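Local atomic coordinates of acetylene hydratase (Pelobacter acetylenicus, PDB entry 2E7Z), a protein that catalyses the hydration of acetylene to acetaldehyde, using a tungsten bis(molybdopterin guanine dinucleotide) cofactor and a [4Fe-4S] cluster. Residues A[14-19]-A[29-34]. Sequence-based numbering, arbitrary orientation.
Sequences VVEAEV and SISEPH
Glu16, on strand 14-19, reaches across to the chain that leaves strand 25-29 and holds it at Ser31. Its CB points toward that chain, and CG, set anti to its own carbonyl carbon (chi1 -81°), packs 3.6 Å from Ile30 CG1, the two side chains crossing at about a right angle. Beyond CG the chain runs extended and carries CD up to the backbone and hydroxyl of Ser31. There OE1 accepts two bonds from this one residue: Ser31 OG lies 2.7 Å from OE1 on the syn side, near the carboxylate plane, while Ser31 N, 3.1 Å from OE1, comes from above that plane. Serine suits the place because its short hydroxyl can join its own N-H on a single oxygen. The Lys1 ammonium forms a salt bridge with OE1 and probably stabilises the negative charge of this buried residue. OE2 takes a water at 2.9 Å, which bonds only weakly to Glu32. An alanine in place of Glu16 would probably leave Ser31 N and OG without this acceptor, Lys1 without this carboxylate, and a gap beside Ile30.

Branched aliphatic residues fill the neighbouring space: Val14 CG1 lies 4.0 Å from Ile30 CD1, and Val14 CB sits over one face of the His34 ring in a CH-pi contact, 3.9 Å from its centroid. The His34 ring also meets that of Tyr535, and its ND1 is bonded to Thr37. A water bridges the backbones, donating to Val14 O (2.6 Å) and accepting from Ile30 N. Val15 turns away, its side chain about 4 Å from the iron-sulfur cluster at the nearest atoms. The arrangement belongs to the small antiparallel three-stranded sheet of the N-terminal [4Fe-4S] region, as in cluster-bearing DMSO reductase relatives.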
loop_
_atom_site.group_PDB
_atom_site.type_symbol
_atom_site.label_atom_id
_atom_site.label_comp_id
_atom_site.label_asym_id
_atom_site.label_seq_id
_atom_site.Cartn_x
_atom_site.Cartn_y
_atom_site.Cartn_z
ATOM N N VAL A 14 10.769 12.174 9.622
ATOM C CA VAL A 14 11.776 12.070 10.671
ATOM C C VAL A 14 11.457 13.081 11.765
ATOM O O VAL A 14 11.327 14.283 11.490
ATOM C CB VAL A 14 13.196 12.248 10.117
ATOM C CG1 VAL A 14 14.255 12.087 11.243
ATOM C CG2 VAL A 14 13.439 11.230 8.995
ATOM N N VAL A 15 11.303 12.575 12.986
ATOM C CA VAL A 15 10.914 13.373 14.138
ATOM C C VAL A 15 12.036 13.340 15.169
ATOM O O VAL A 15 13.050 12.653 14.991
ATOM C CB VAL A 15 9.558 12.863 14.760
ATOM C CG1 VAL A 15 8.411 12.930 13.745
ATOM C CG2 VAL A 15 9.684 11.439 15.281
ATOM N N GLU A 16 11.863 14.100 16.242
ATOM C CA GLU A 16 12.793 14.035 17.349
ATOM C C GLU A 16 12.071 13.406 18.534
ATOM O O GLU A 16 10.865 13.580 18.695
ATOM C CB GLU A 16 13.370 15.416 17.672
ATOM C CG GLU A 16 14.528 15.787 16.729
ATOM C CD GLU A 16 15.199 17.107 17.073
ATOM O OE1 GLU A 16 14.525 17.961 17.680
ATOM O OE2 GLU A 16 16.398 17.288 16.721
ATOM N N ALA A 17 12.801 12.622 19.321
ATOM C CA ALA A 17 12.232 11.996 20.510
ATOM C C ALA A 17 13.179 12.137 21.665
ATOM O O ALA A 17 14.402 12.139 21.490
ATOM C CB ALA A 17 11.949 10.519 20.266
ATOM N N GLU A 18 12.599 12.228 22.853
ATOM C CA GLU A 18 13.378 12.294 24.070
ATOM C C GLU A 18 12.623 11.628 25.209
ATOM O O GLU A 18 11.421 11.837 25.375
ATOM C CB GLU A 18 13.644 13.750 24.434
ATOM C CG GLU A 18 14.665 13.902 25.531
ATOM C CD GLU A 18 14.929 15.349 25.891
ATOM O OE1 GLU A 18 14.098 16.230 25.539
ATOM O OE2 GLU A 18 15.975 15.598 26.532
ATOM N N VAL A 19 13.340 10.826 25.988
ATOM C CA VAL A 19 12.777 10.215 27.187
ATOM C C VAL A 19 12.799 11.238 28.313
ATOM O O VAL A 19 13.849 11.787 28.639
ATOM C CB VAL A 19 13.582 8.981 27.612
ATOM C CG1 VAL A 19 12.909 8.264 28.756
ATOM C CG2 VAL A 19 13.737 8.030 26.439
ATOM N N SER A 29 8.314 17.580 16.206
ATOM C CA SER A 29 8.869 17.813 14.893
ATOM C C SER A 29 10.354 18.103 15.042
ATOM O O SER A 29 10.791 18.712 16.031
ATOM C CB SER A 29 8.142 18.934 14.134
ATOM O OG SER A 29 8.238 20.162 14.821
ATOM N N ILE A 30 11.132 17.589 14.105
ATOM C CA ILE A 30 12.575 17.728 14.186
ATOM C C ILE A 30 12.956 19.214 14.213
ATOM O O ILE A 30 12.513 20.006 13.379
ATOM C CB ILE A 30 13.269 16.925 13.065
ATOM C CG1 ILE A 30 14.781 16.855 13.322
ATOM C CG2 ILE A 30 12.926 17.479 11.686
ATOM C CD1 ILE A 30 15.415 15.637 12.720
ATOM N N SER A 31 13.772 19.575 15.200
ATOM C CA SER A 31 14.150 20.980 15.422
ATOM C C SER A 31 15.320 21.440 14.547
ATOM O O SER A 31 15.601 22.641 14.456
ATOM C CB SER A 31 14.470 21.222 16.906
ATOM O OG SER A 31 15.550 20.399 17.326
ATOM N N GLU A 32 16.014 20.490 13.931
ATOM C CA GLU A 32 17.114 20.773 13.024
ATOM C C GLU A 32 16.640 20.720 11.580
ATOM O O GLU A 32 15.651 20.046 11.288
ATOM C CB GLU A 32 18.236 19.745 13.213
ATOM C CG GLU A 32 18.837 19.758 14.606
ATOM C CD GLU A 32 19.708 20.970 14.849
ATOM O OE1 GLU A 32 20.183 21.587 13.865
ATOM O OE2 GLU A 32 19.917 21.306 16.033
ATOM N N PRO A 33 17.342 21.414 10.669
ATOM C CA PRO A 33 16.991 21.340 9.250
ATOM C C PRO A 33 17.280 19.948 8.671
ATOM O O PRO A 33 18.435 19.585 8.448
ATOM C CB PRO A 33 17.867 22.420 8.612
ATOM C CG PRO A 33 19.028 22.583 9.587
ATOM C CD PRO A 33 18.472 22.336 10.931
ATOM N N HIS A 34 16.223 19.178 8.446
ATOM C CA HIS A 34 16.369 17.809 7.957
ATOM C C HIS A 34 16.409 17.778 6.420
ATOM O O HIS A 34 15.692 18.563 5.761
ATOM C CB HIS A 34 15.244 16.922 8.486
ATOM C CG HIS A 34 15.476 15.457 8.253
ATOM N ND1 HIS A 34 15.063 14.819 7.107
ATOM C CD2 HIS A 34 16.101 14.517 9.003
ATOM C CE1 HIS A 34 15.414 13.544 7.160
ATOM N NE2 HIS A 34 16.050 13.337 8.299
HETATM O O HOH W 1 9.576 16.165 12.068
HETATM O O HOH W 2 18.559 18.789 18.014
#